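Local structure of hydrazine synthase gamma subunit (Candidatus Kuenenia stuttgartiensis, 5C2V) at residues D113-A118 / L122-G127; G81-G84 / W88-T91; E28-V33 / C126-G131. The protein works in the hydrazine synthase complex, where it catalyses the three-electron reduction of nitric oxide to hydroxylamine and carries two heme c groups. All blocks are in the same frame, centred on the assembly; numbering follows the deposited sequence.

Contact 1: D113-A118 / L122-G127; sequences DEIVGA and LDRVCG. With HEC (heme c), chain V.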
loop_
_atom_site.group_PDB
_atom_site.type_symbol
_atom_site.label_atom_id
_atom_site.label_comp_id
_atom_site.label_asym_id
_atom_site.label_seq_id
_atom_site.Cartn_x
_atom_site.Cartn_y
_atom_site.Cartn_z
ATOM N N ASP C 113 -36.571 44.908 -8.489
ATOM C CA ASP C 113 -35.215 44.920 -9.027
ATOM C C ASP C 113 -35.181 45.164 -10.533
ATOM O O ASP C 113 -34.265 45.814 -11.041
ATOM C CB ASP C 113 -34.514 43.599 -8.703
ATOM C CG ASP C 113 -35.285 42.391 -9.205
ATOM O OD1 ASP C 113 -36.216 41.945 -8.503
ATOM O OD2 ASP C 113 -34.959 41.887 -10.301
ATOM N N GLU C 114 -36.180 44.632 -11.234
ATOM C CA GLU C 114 -36.259 44.705 -12.693
ATOM C C GLU C 114 -35.000 44.146 -13.354
ATOM O O GLU C 114 -34.558 44.637 -14.393
ATOM C CB GLU C 114 -36.508 46.144 -13.152
ATOM C CG GLU C 114 -37.822 46.723 -12.652
ATOM C CD GLU C 114 -38.113 48.094 -13.227
ATOM O OE1 GLU C 114 -38.650 48.947 -12.489
ATOM O OE2 GLU C 114 -37.811 48.317 -14.419
ATOM N N ILE C 115 -34.432 43.115 -12.738
ATOM C CA ILE C 115 -33.264 42.431 -13.280
ATOM C C ILE C 115 -33.612 40.981 -13.601
ATOM O O ILE C 115 -33.596 40.573 -14.762
ATOM C CB ILE C 115 -32.072 42.474 -12.305
ATOM C CG1 ILE C 115 -31.662 43.921 -12.027
ATOM C CG2 ILE C 115 -30.896 41.685 -12.865
ATOM C CD1 ILE C 115 -30.488 44.054 -11.079
ATOM N N VAL C 116 -33.921 40.204 -12.567
ATOM C CA VAL C 116 -34.337 38.820 -12.759
ATOM C C VAL C 116 -35.735 38.749 -13.368
ATOM O O VAL C 116 -35.929 38.152 -14.426
ATOM C CB VAL C 116 -34.322 38.041 -11.430
ATOM C CG1 VAL C 116 -34.714 36.588 -11.661
ATOM C CG2 VAL C 116 -32.952 38.133 -10.779
ATOM N N GLY C 117 -36.705 39.360 -12.696
ATOM C CA GLY C 117 -38.038 39.507 -13.255
ATOM C C GLY C 117 -38.225 40.900 -13.820
ATOM O O GLY C 117 -37.524 41.826 -13.412
ATOM N N ALA C 118 -39.188 41.051 -14.729
ATOM C CA ALA C 118 -39.482 42.337 -15.368
ATOM C C ALA C 118 -38.211 43.039 -15.834
ATOM O O ALA C 118 -38.020 44.228 -15.575
ATOM C CB ALA C 118 -40.263 43.233 -14.420
ATOM N N LEU C 122 -32.300 43.941 -22.416
ATOM C CA LEU C 122 -31.725 42.670 -22.835
ATOM C C LEU C 122 -30.294 42.540 -22.328
ATOM O O LEU C 122 -29.772 41.433 -22.193
ATOM C CB LEU C 122 -31.763 42.536 -24.359
ATOM C CG LEU C 122 -33.141 42.327 -24.987
ATOM C CD1 LEU C 122 -33.054 42.371 -26.503
ATOM C CD2 LEU C 122 -33.737 41.011 -24.524
ATOM N N ASP C 123 -29.666 43.680 -22.051
ATOM C CA ASP C 123 -28.304 43.703 -21.529
ATOM C C ASP C 123 -28.234 43.017 -20.170
ATOM O O ASP C 123 -27.260 42.333 -19.860
ATOM C CB ASP C 123 -27.788 45.139 -21.411
ATOM C CG ASP C 123 -28.124 45.986 -22.622
ATOM O OD1 ASP C 123 -28.668 45.440 -23.602
ATOM O OD2 ASP C 123 -27.833 47.201 -22.596
ATOM N N ARG C 124 -29.275 43.202 -19.365
ATOM C CA ARG C 124 -29.327 42.616 -18.030
ATOM C C ARG C 124 -29.636 41.122 -18.075
ATOM O O ARG C 124 -29.572 40.437 -17.055
ATOM C CB ARG C 124 -30.367 43.337 -17.169
ATOM C CG ARG C 124 -29.962 44.737 -16.742
ATOM C CD ARG C 124 -31.012 45.350 -15.830
ATOM N NE ARG C 124 -30.518 46.542 -15.149
ATOM C CZ ARG C 124 -31.194 47.200 -14.212
ATOM N NH1 ARG C 124 -32.397 46.781 -13.843
ATOM N NH2 ARG C 124 -30.667 48.276 -13.643
ATOM N N VAL C 125 -29.976 40.623 -19.257
ATOM C CA VAL C 125 -30.222 39.198 -19.440
ATOM C C VAL C 125 -28.930 38.471 -19.801
ATOM O O VAL C 125 -28.459 37.613 -19.054
ATOM C CB VAL C 125 -31.275 38.934 -20.531
ATOM C CG1 VAL C 125 -31.428 37.440 -20.764
ATOM C CG2 VAL C 125 -32.605 39.556 -20.144
ATOM N N CYS C 126 -28.362 38.820 -20.951
ATOM C CA CYS C 126 -27.146 38.174 -21.437
ATOM C C CYS C 126 -25.905 38.581 -20.654
ATOM O O CYS C 126 -25.045 37.749 -20.382
ATOM C CB CYS C 126 -26.937 38.484 -22.916
ATOM S SG CYS C 126 -28.195 37.774 -23.976
ATOM N N GLY C 127 -25.813 39.859 -20.298
ATOM C CA GLY C 127 -24.666 40.366 -19.564
ATOM C C GLY C 127 -24.491 39.700 -18.213
ATOM O O GLY C 127 -23.393 39.674 -17.658
HETATM FE FE HEC V . -30.910 32.651 -22.165
HETATM C CHA HEC V . -34.008 33.803 -21.226
HETATM C CHB HEC V . -30.511 35.381 -24.168
HETATM C CHC HEC V . -27.700 31.631 -22.919
HETATM C CHD HEC V . -31.546 29.568 -20.811
HETATM N NA HEC V . -32.045 34.317 -22.586
HETATM C C1A HEC V . -33.331 34.566 -22.153
HETATM C C2A HEC V . -33.825 35.744 -22.849
HETATM C C3A HEC V . -32.846 36.177 -23.659
HETATM C C4A HEC V . -31.715 35.286 -23.508
HETATM C CMA HEC V . -32.871 37.400 -24.605
HETATM C CAA HEC V . -35.226 36.377 -22.653
HETATM C CBA HEC V . -36.049 36.340 -23.940
HETATM C CGA HEC V . -37.385 37.001 -23.722
HETATM O O1A HEC V . -37.693 37.373 -22.560
HETATM O O2A HEC V . -38.146 37.154 -24.714
HETATM N NB HEC V . -29.415 33.310 -23.433
HETATM C C1B HEC V . -29.403 34.592 -23.948
HETATM C C2B HEC V . -28.025 34.960 -24.205
HETATM C C3B HEC V . -27.248 33.923 -23.869
HETATM C C4B HEC V . -28.106 32.866 -23.373
HETATM C CMB HEC V . -27.569 36.314 -24.792
HETATM C CAB HEC V . -25.706 33.838 -23.965
HETATM C CBB HEC V . -25.037 34.759 -22.921
HETATM N NC HEC V . -29.826 30.910 -21.930
HETATM C C1C HEC V . -28.504 30.714 -22.277
HETATM C C2C HEC V . -28.079 29.442 -21.729
HETATM C C3C HEC V . -29.172 28.817 -21.272
HETATM C C4C HEC V . -30.274 29.763 -21.306
HETATM C CMC HEC V . -26.721 28.775 -22.051
HETATM C CAC HEC V . -29.232 27.395 -20.664
HETATM C CBC HEC V . -28.465 27.354 -19.323
HETATM N ND HEC V . -32.560 31.792 -21.230
HETATM C C1D HEC V . -32.507 30.541 -20.613
HETATM C C2D HEC V . -33.635 30.422 -19.717
HETATM C C3D HEC V . -34.405 31.743 -19.847
HETATM C C4D HEC V . -33.664 32.532 -20.807
HETATM C CMD HEC V . -33.990 29.218 -18.819
HETATM C CAD HEC V . -35.692 32.151 -19.103
HETATM C CBD HEC V . -35.308 32.669 -17.720
HETATM C CGD HEC V . -36.545 33.094 -16.977
HETATM O O1D HEC V . -36.421 33.557 -15.813
HETATM O O2D HEC V . -37.655 32.969 -17.550
HETATM O O HOH W 1 -30.420 33.486 -20.305
#

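Contact 2: G81-G84 / W88-T91; sequences GDEG and WKNT. With CA (calcium ion), chain U; CA (calcium ion), chain S; HEC (heme c), chain V.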
loop_
_atom_site.group_PDB
_atom_site.type_symbol
_atom_site.label_atom_id
_atom_site.label_comp_id
_atom_site.label_asym_id
_atom_site.label_seq_id
_atom_site.Cartn_x
_atom_site.Cartn_y
_atom_site.Cartn_z
ATOM N N GLY C 81 -30.439 29.998 -10.636
ATOM C CA GLY C 81 -30.239 30.291 -9.228
ATOM C C GLY C 81 -30.605 31.664 -8.695
ATOM O O GLY C 81 -30.425 31.920 -7.504
ATOM N N ASP C 82 -31.083 32.563 -9.547
ATOM C CA ASP C 82 -31.525 33.866 -9.061
ATOM C C ASP C 82 -33.018 33.918 -8.713
ATOM O O ASP C 82 -33.472 34.839 -8.030
ATOM C CB ASP C 82 -31.203 34.955 -10.089
ATOM C CG ASP C 82 -31.544 34.537 -11.510
ATOM O OD1 ASP C 82 -32.415 33.661 -11.684
ATOM O OD2 ASP C 82 -30.938 35.093 -12.451
ATOM N N GLU C 83 -33.779 32.932 -9.178
ATOM C CA GLU C 83 -35.218 32.881 -8.922
ATOM C C GLU C 83 -35.623 31.908 -7.817
ATOM O O GLU C 83 -36.810 31.740 -7.541
ATOM C CB GLU C 83 -35.958 32.524 -10.201
ATOM C CG GLU C 83 -35.464 31.252 -10.835
ATOM C CD GLU C 83 -36.103 31.009 -12.170
ATOM O OE1 GLU C 83 -37.024 31.772 -12.528
ATOM O OE2 GLU C 83 -35.680 30.065 -12.861
ATOM N N GLY C 84 -34.645 31.248 -7.211
ATOM C CA GLY C 84 -34.927 30.227 -6.220
ATOM C C GLY C 84 -34.818 28.823 -6.784
ATOM O O GLY C 84 -35.108 28.584 -7.961
ATOM N N TRP C 88 -38.647 26.169 -11.832
ATOM C CA TRP C 88 -38.183 25.819 -13.172
ATOM C C TRP C 88 -38.532 26.860 -14.231
ATOM O O TRP C 88 -39.599 27.471 -14.184
ATOM C CB TRP C 88 -38.763 24.465 -13.585
ATOM C CG TRP C 88 -38.430 23.367 -12.631
ATOM C CD1 TRP C 88 -39.202 22.906 -11.605
ATOM C CD2 TRP C 88 -37.226 22.594 -12.608
ATOM N NE1 TRP C 88 -38.553 21.888 -10.946
ATOM C CE2 TRP C 88 -37.339 21.677 -11.542
ATOM C CE3 TRP C 88 -36.065 22.584 -13.387
ATOM C CZ2 TRP C 88 -36.334 20.763 -11.237
ATOM C CZ3 TRP C 88 -35.069 21.676 -13.081
ATOM C CH2 TRP C 88 -35.210 20.778 -12.016
ATOM N N LYS C 89 -37.625 27.058 -15.186
ATOM C CA LYS C 89 -37.887 27.961 -16.303
ATOM C C LYS C 89 -37.581 27.364 -17.675
ATOM O O LYS C 89 -36.447 26.997 -17.983
ATOM C CB LYS C 89 -37.105 29.263 -16.137
ATOM C CG LYS C 89 -37.691 30.195 -15.102
ATOM C CD LYS C 89 -39.078 30.679 -15.484
ATOM C CE LYS C 89 -39.521 31.818 -14.579
ATOM N NZ LYS C 89 -39.408 31.456 -13.139
ATOM N N ASN C 90 -38.634 27.279 -18.480
ATOM C CA ASN C 90 -38.581 26.956 -19.900
ATOM C C ASN C 90 -37.652 27.930 -20.634
ATOM O O ASN C 90 -37.656 29.127 -20.353
ATOM C CB ASN C 90 -40.028 26.981 -20.437
ATOM C CG ASN C 90 -40.143 27.259 -21.932
ATOM O OD1 ASN C 90 -39.220 27.057 -22.708
ATOM N ND2 ASN C 90 -41.315 27.734 -22.335
ATOM N N THR C 91 -36.845 27.417 -21.561
ATOM C CA THR C 91 -35.900 28.264 -22.291
ATOM C C THR C 91 -36.637 29.203 -23.241
ATOM O O THR C 91 -37.415 28.764 -24.089
ATOM C CB THR C 91 -34.876 27.429 -23.091
ATOM O OG1 THR C 91 -34.132 26.596 -22.194
ATOM C CG2 THR C 91 -33.913 28.340 -23.842
HETATM CA CA CA U . -34.783 28.407 -10.715
HETATM CA CA CA S . -41.136 27.303 -24.389
HETATM FE FE HEC V . -30.910 32.651 -22.165
HETATM C CHA HEC V . -34.008 33.803 -21.226
HETATM C CHB HEC V . -30.511 35.381 -24.168
HETATM C CHC HEC V . -27.700 31.631 -22.919
HETATM C CHD HEC V . -31.546 29.568 -20.811
HETATM N NA HEC V . -32.045 34.317 -22.586
HETATM C C1A HEC V . -33.331 34.566 -22.153
HETATM C C2A HEC V . -33.825 35.744 -22.849
HETATM C C3A HEC V . -32.846 36.177 -23.659
HETATM C C4A HEC V . -31.715 35.286 -23.508
HETATM C CMA HEC V . -32.871 37.400 -24.605
HETATM C CAA HEC V . -35.226 36.377 -22.653
HETATM C CBA HEC V . -36.049 36.340 -23.940
HETATM C CGA HEC V . -37.385 37.001 -23.722
HETATM O O1A HEC V . -37.693 37.373 -22.560
HETATM O O2A HEC V . -38.146 37.154 -24.714
HETATM N NB HEC V . -29.415 33.310 -23.433
HETATM C C1B HEC V . -29.403 34.592 -23.948
HETATM C C2B HEC V . -28.025 34.960 -24.205
HETATM C C3B HEC V . -27.248 33.923 -23.869
HETATM C C4B HEC V . -28.106 32.866 -23.373
HETATM C CMB HEC V . -27.569 36.314 -24.792
HETATM C CAB HEC V . -25.706 33.838 -23.965
HETATM C CBB HEC V . -25.037 34.759 -22.921
HETATM N NC HEC V . -29.826 30.910 -21.930
HETATM C C1C HEC V . -28.504 30.714 -22.277
HETATM C C2C HEC V . -28.079 29.442 -21.729
HETATM C C3C HEC V . -29.172 28.817 -21.272
HETATM C C4C HEC V . -30.274 29.763 -21.306
HETATM C CMC HEC V . -26.721 28.775 -22.051
HETATM C CAC HEC V . -29.232 27.395 -20.664
HETATM C CBC HEC V . -28.465 27.354 -19.323
HETATM N ND HEC V . -32.560 31.792 -21.230
HETATM C C1D HEC V . -32.507 30.541 -20.613
HETATM C C2D HEC V . -33.635 30.422 -19.717
HETATM C C3D HEC V . -34.405 31.743 -19.847
HETATM C C4D HEC V . -33.664 32.532 -20.807
HETATM C CMD HEC V . -33.990 29.218 -18.819
HETATM C CAD HEC V . -35.692 32.151 -19.103
HETATM C CBD HEC V . -35.308 32.669 -17.720
HETATM C CGD HEC V . -36.545 33.094 -16.977
HETATM O O1D HEC V . -36.421 33.557 -15.813
HETATM O O2D HEC V . -37.655 32.969 -17.550
HETATM O O HOH W 2 -40.045 29.291 -25.212
HETATM O O HOH W 3 -39.644 25.972 -25.653
HETATM O O HOH W 4 -34.586 28.342 -13.115
HETATM O O HOH W 1 -30.420 33.486 -20.305
#

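Contact 3: E28-V33 / C126-G131; sequences EVHFRV and CGRDPG. With HEC (heme c), chain V.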
loop_
_atom_site.group_PDB
_atom_site.type_symbol
_atom_site.label_atom_id
_atom_site.label_comp_id
_atom_site.label_asym_id
_atom_site.label_seq_id
_atom_site.Cartn_x
_atom_site.Cartn_y
_atom_site.Cartn_z
ATOM N N GLU C 28 -21.588 47.178 -13.329
ATOM C CA GLU C 28 -21.582 47.857 -14.621
ATOM C C GLU C 28 -22.640 47.273 -15.553
ATOM O O GLU C 28 -23.220 47.987 -16.372
ATOM C CB GLU C 28 -20.202 47.770 -15.279
ATOM C CG GLU C 28 -19.179 48.748 -14.725
ATOM C CD GLU C 28 -17.826 48.612 -15.396
ATOM O OE1 GLU C 28 -17.398 47.466 -15.650
ATOM O OE2 GLU C 28 -17.190 49.651 -15.674
ATOM N N VAL C 29 -22.885 45.973 -15.427
ATOM C CA VAL C 29 -23.920 45.312 -16.211
ATOM C C VAL C 29 -25.298 45.781 -15.762
ATOM O O VAL C 29 -26.157 46.102 -16.585
ATOM C CB VAL C 29 -23.833 43.779 -16.096
ATOM C CG1 VAL C 29 -25.012 43.122 -16.801
ATOM C CG2 VAL C 29 -22.516 43.281 -16.671
ATOM N N HIS C 30 -25.500 45.829 -14.448
ATOM C CA HIS C 30 -26.744 46.343 -13.886
ATOM C C HIS C 30 -26.890 47.832 -14.175
ATOM O O HIS C 30 -27.999 48.370 -14.167
ATOM C CB HIS C 30 -26.802 46.095 -12.377
ATOM C CG HIS C 30 -26.997 44.658 -12.006
ATOM N ND1 HIS C 30 -26.934 44.211 -10.704
ATOM C CD2 HIS C 30 -27.255 43.567 -12.767
ATOM C CE1 HIS C 30 -27.144 42.908 -10.678
ATOM N NE2 HIS C 30 -27.342 42.491 -11.914
ATOM N N PHE C 31 -25.765 48.492 -14.434
ATOM C CA PHE C 31 -25.765 49.922 -14.717
ATOM C C PHE C 31 -26.401 50.231 -16.067
ATOM O O PHE C 31 -26.806 51.365 -16.318
ATOM C CB PHE C 31 -24.343 50.485 -14.669
ATOM C CG PHE C 31 -24.275 51.976 -14.854
ATOM C CD1 PHE C 31 -24.647 52.832 -13.831
ATOM C CD2 PHE C 31 -23.844 52.521 -16.053
ATOM C CE1 PHE C 31 -24.589 54.204 -13.998
ATOM C CE2 PHE C 31 -23.782 53.892 -16.227
ATOM C CZ PHE C 31 -24.155 54.734 -15.198
ATOM N N ARG C 32 -26.506 49.231 -16.936
ATOM C CA ARG C 32 -27.196 49.469 -18.191
ATOM C C ARG C 32 -28.652 49.085 -17.979
ATOM O O ARG C 32 -29.011 47.906 -17.994
ATOM C CB ARG C 32 -26.560 48.654 -19.321
ATOM C CG ARG C 32 -25.033 48.661 -19.290
ATOM C CD ARG C 32 -24.435 47.461 -20.015
ATOM N NE ARG C 32 -24.634 47.513 -21.460
ATOM C CZ ARG C 32 -23.761 48.036 -22.315
ATOM N NH1 ARG C 32 -22.626 48.558 -21.869
ATOM N NH2 ARG C 32 -24.022 48.040 -23.615
ATOM N N VAL C 33 -29.485 50.103 -17.794
ATOM C CA VAL C 33 -30.903 49.919 -17.519
ATOM C C VAL C 33 -31.718 49.789 -18.799
ATOM O O VAL C 33 -32.648 48.986 -18.885
ATOM C CB VAL C 33 -31.455 51.077 -16.669
ATOM C CG1 VAL C 33 -32.873 50.773 -16.217
ATOM C CG2 VAL C 33 -30.552 51.316 -15.466
ATOM N N CYS C 126 -28.362 38.820 -20.951
ATOM C CA CYS C 126 -27.146 38.174 -21.437
ATOM C C CYS C 126 -25.905 38.581 -20.654
ATOM O O CYS C 126 -25.045 37.749 -20.382
ATOM C CB CYS C 126 -26.937 38.484 -22.916
ATOM S SG CYS C 126 -28.195 37.774 -23.976
ATOM N N GLY C 127 -25.813 39.859 -20.298
ATOM C CA GLY C 127 -24.666 40.366 -19.564
ATOM C C GLY C 127 -24.491 39.700 -18.213
ATOM O O GLY C 127 -23.393 39.674 -17.658
ATOM N N ARG C 128 -25.586 39.164 -17.683
ATOM C CA ARG C 128 -25.569 38.452 -16.412
ATOM C C ARG C 128 -25.067 37.017 -16.554
ATOM O O ARG C 128 -24.396 36.494 -15.666
ATOM C CB ARG C 128 -26.967 38.448 -15.794
ATOM C CG ARG C 128 -27.093 39.293 -14.543
ATOM C CD ARG C 128 -28.405 39.020 -13.835
ATOM N NE ARG C 128 -28.363 39.446 -12.442
ATOM C CZ ARG C 128 -28.809 38.715 -11.426
ATOM N NH1 ARG C 128 -29.330 37.517 -11.649
ATOM N NH2 ARG C 128 -28.729 39.180 -10.188
ATOM N N ASP C 129 -25.397 36.393 -17.682
ATOM C CA ASP C 129 -25.120 34.974 -17.914
ATOM C C ASP C 129 -23.670 34.507 -17.694
ATOM O O ASP C 129 -23.466 33.383 -17.235
ATOM C CB ASP C 129 -25.557 34.593 -19.331
ATOM C CG ASP C 129 -27.066 34.542 -19.479
ATOM O OD1 ASP C 129 -27.762 34.459 -18.444
ATOM O OD2 ASP C 129 -27.556 34.584 -20.627
ATOM N N PRO C 130 -22.663 35.335 -18.040
ATOM C CA PRO C 130 -21.303 34.879 -17.727
ATOM C C PRO C 130 -21.070 34.578 -16.248
ATOM O O PRO C 130 -20.358 33.626 -15.946
ATOM C CB PRO C 130 -20.434 36.054 -18.176
ATOM C CG PRO C 130 -21.185 36.641 -19.301
ATOM C CD PRO C 130 -22.635 36.522 -18.917
ATOM N N GLY C 131 -21.632 35.375 -15.346
ATOM C CA GLY C 131 -21.457 35.105 -13.932
ATOM C C GLY C 131 -22.534 34.263 -13.270
ATOM O O GLY C 131 -22.261 33.571 -12.289
HETATM FE FE HEC V . -30.910 32.651 -22.165
HETATM C CHA HEC V . -34.008 33.803 -21.226
HETATM C CHB HEC V . -30.511 35.381 -24.168
HETATM C CHC HEC V . -27.700 31.631 -22.919
HETATM C CHD HEC V . -31.546 29.568 -20.811
HETATM N NA HEC V . -32.045 34.317 -22.586
HETATM C C1A HEC V . -33.331 34.566 -22.153
HETATM C C2A HEC V . -33.825 35.744 -22.849
HETATM C C3A HEC V . -32.846 36.177 -23.659
HETATM C C4A HEC V . -31.715 35.286 -23.508
HETATM C CMA HEC V . -32.871 37.400 -24.605
HETATM C CAA HEC V . -35.226 36.377 -22.653
HETATM C CBA HEC V . -36.049 36.340 -23.940
HETATM C CGA HEC V . -37.385 37.001 -23.722
HETATM O O1A HEC V . -37.693 37.373 -22.560
HETATM O O2A HEC V . -38.146 37.154 -24.714
HETATM N NB HEC V . -29.415 33.310 -23.433
HETATM C C1B HEC V . -29.403 34.592 -23.948
HETATM C C2B HEC V . -28.025 34.960 -24.205
HETATM C C3B HEC V . -27.248 33.923 -23.869
HETATM C C4B HEC V . -28.106 32.866 -23.373
HETATM C CMB HEC V . -27.569 36.314 -24.792
HETATM C CAB HEC V . -25.706 33.838 -23.965
HETATM C CBB HEC V . -25.037 34.759 -22.921
HETATM N NC HEC V . -29.826 30.910 -21.930
HETATM C C1C HEC V . -28.504 30.714 -22.277
HETATM C C2C HEC V . -28.079 29.442 -21.729
HETATM C C3C HEC V . -29.172 28.817 -21.272
HETATM C C4C HEC V . -30.274 29.763 -21.306
HETATM C CMC HEC V . -26.721 28.775 -22.051
HETATM C CAC HEC V . -29.232 27.395 -20.664
HETATM C CBC HEC V . -28.465 27.354 -19.323
HETATM N ND HEC V . -32.560 31.792 -21.230
HETATM C C1D HEC V . -32.507 30.541 -20.613
HETATM C C2D HEC V . -33.635 30.422 -19.717
HETATM C C3D HEC V . -34.405 31.743 -19.847
HETATM C C4D HEC V . -33.664 32.532 -20.807
HETATM C CMD HEC V . -33.990 29.218 -18.819
HETATM C CAD HEC V . -35.692 32.151 -19.103
HETATM C CBD HEC V . -35.308 32.669 -17.720
HETATM C CGD HEC V . -36.545 33.094 -16.977
HETATM O O1D HEC V . -36.421 33.557 -15.813
HETATM O O2D HEC V . -37.655 32.969 -17.550
HETATM O O HOH W 1 -30.420 33.486 -20.305
#

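Contact 1: D113-A118 / L122-G127
Arg124 of helix 123-126 reaches across to the loop residues Glu114 and Ile115. Its CB is directed at the loop, and CG lies beside the backbone N, anti to the carbonyl carbon (chi1 -72°). From CG to NE the chain is extended. CD runs past Ile115 CG1 at 4.1 Å. CZ lies 4.0 Å from the same Ile115 CG1, and Ile115 CD1 sits over one face of the guanidinium. The two side chains cross at about a right angle. At the tip, Arg124 NH1 donates to Glu114 O over 3.1 Å. The oxygen lies in the guanidinium plane, but NH1 stands above the carbonyl plane of Glu114, away from its lone pairs. The other terminal nitrogen, NH2, is hydrogen-bonded to His30 O, so the guanidinium ties two backbone carbonyls together.

The loop has its own brace. Asp113 OD2 accepts from Ile115 N at 2.8 Å, an Asx turn, and from Val116 N at 3.0 Å.

On the heme side, Cys126 SG is covalently bound to heme CMB, at a ring methyl position. This link is additional to Cys63 and Cys66, the two thioether cysteines; His67 is the axial ligand. Val125 CG1 packs on the porphyrin, 3.5 Å from C3A. Helix 123-126 is thus set between the loop that follows strand 89-90 and the heme. Helix 141-152 covers it through Leu147 and Ile151, which touch Cys126.

Contact 2: G81-G84 / W88-T91
Glu83 and Lys89 meet at a calcium-binding loop that connects the two short antiparallel strands 77-78 and 89-90, beside one heme propionate. The carboxylate of Glu83 divides its oxygens between two cations. OE2 is a ligand of the calcium ion, and OE1 forms a salt bridge with Lys89 NZ. The exact placement of the carboxylate is uncertain, because CG is modelled implausibly close to the ion and the salt bridge is too short to be taken literally. The same calcium is held by Gly84 O at 2.8 Å and by a water. Asp79, Leu80 and Ser87 complete the site, so the ion is wrapped almost wholly by one stretch of chain.

Glu83 CG lies between the backbone N and the carbonyl carbon (chi1 55°), and the chain beyond it is extended, which carries the carboxylate out toward Lys89. The lysine bends at chi2 and chi4. Its chain crosses the Glu83 side chain at a slant, with CG by the carboxylate oxygens. Its CD lies 3.4 Å from the heme propionate oxygen O2D. NZ has a second acidic partner, Glu106, in a further salt bridge. Two carboxylates around the ammonium should stabilise its positive charge.

Asn90 is a ligand of a second calcium ion through its side-chain amide, whose modelled orientation is doubtful. Ser267, Gly268 and Thr269 also belong to that site. Trp88 meets Trp214 of the beta subunit edge-to-face. Backbone hydrogen bonds from Lys89 to Trp78 pair strand 89-90 with strand 77-78.

Contact 3: E28-V33 / C126-G131
The backbones come closest where helix 26-30 passes the turn at Gly127, with Val29 CA and Gly127 CA 6.0 Å apart. The contact belongs to an alpha-helical lobe that encloses one c-type heme. At Gly127 there is no side chain to hold the helix off. Val29 instead lays its methyl groups against the turn: CG1 lies 3.7 Å from Gly127 C, and CG2 lies 3.8 Å from Gly127 O. CG1 is placed anti to the backbone N of Val29 (chi1 174°). The valine methyls pack in van der Waals contact on the Gly127 main chain.

At the next residue, His30 and Arg128 make the polar half of the contact. Arg128 NE donates to His30 NE2 over 3.3 Å, and the bond is nearly straight at 172°. Each group meets the other at its edge, and the imidazole and guanidinium planes are nearly coplanar, 19° apart. The extended chain of Arg128 from CG to NE brings its head out to the ring.

The rest of the guanidinium is also engaged. NH2 is hydrogen-bonded to Val410 O of the alpha subunit, NH1 forms a salt bridge with Asp82, and Phe132 makes a cation-pi contact. Arg128 therefore links this lobe to the neighbouring subunit.

Asp129 lies beside the heme. Its OD2 is 3.1 Å from the O of a water, within hydrogen-bonding distance, although that water may be directed at another acceptor. The water O is bound to the heme iron FE at 2.1 Å.

How the contacts relate
All three contacts touch the same heme, which appears to be the active-site one. Contacts 1 and 3 are neighbours, with centres 7 Å apart. They share Cys126 and Gly127, on the stretch of helix 123-126 and helix 129-132, which follow each other in the chain. Contact 2 lies about 13 Å from contact 1 and about 17 Å from contact 3, between centres. Along the chain it closes before contact 1 opens, and it is nested in the loop that contact 3 closes. Asp82 of contact 2 packs on Val116 of contact 1 and also reaches Arg128. This is consistent with all three lying in the one helical lobe that holds this heme.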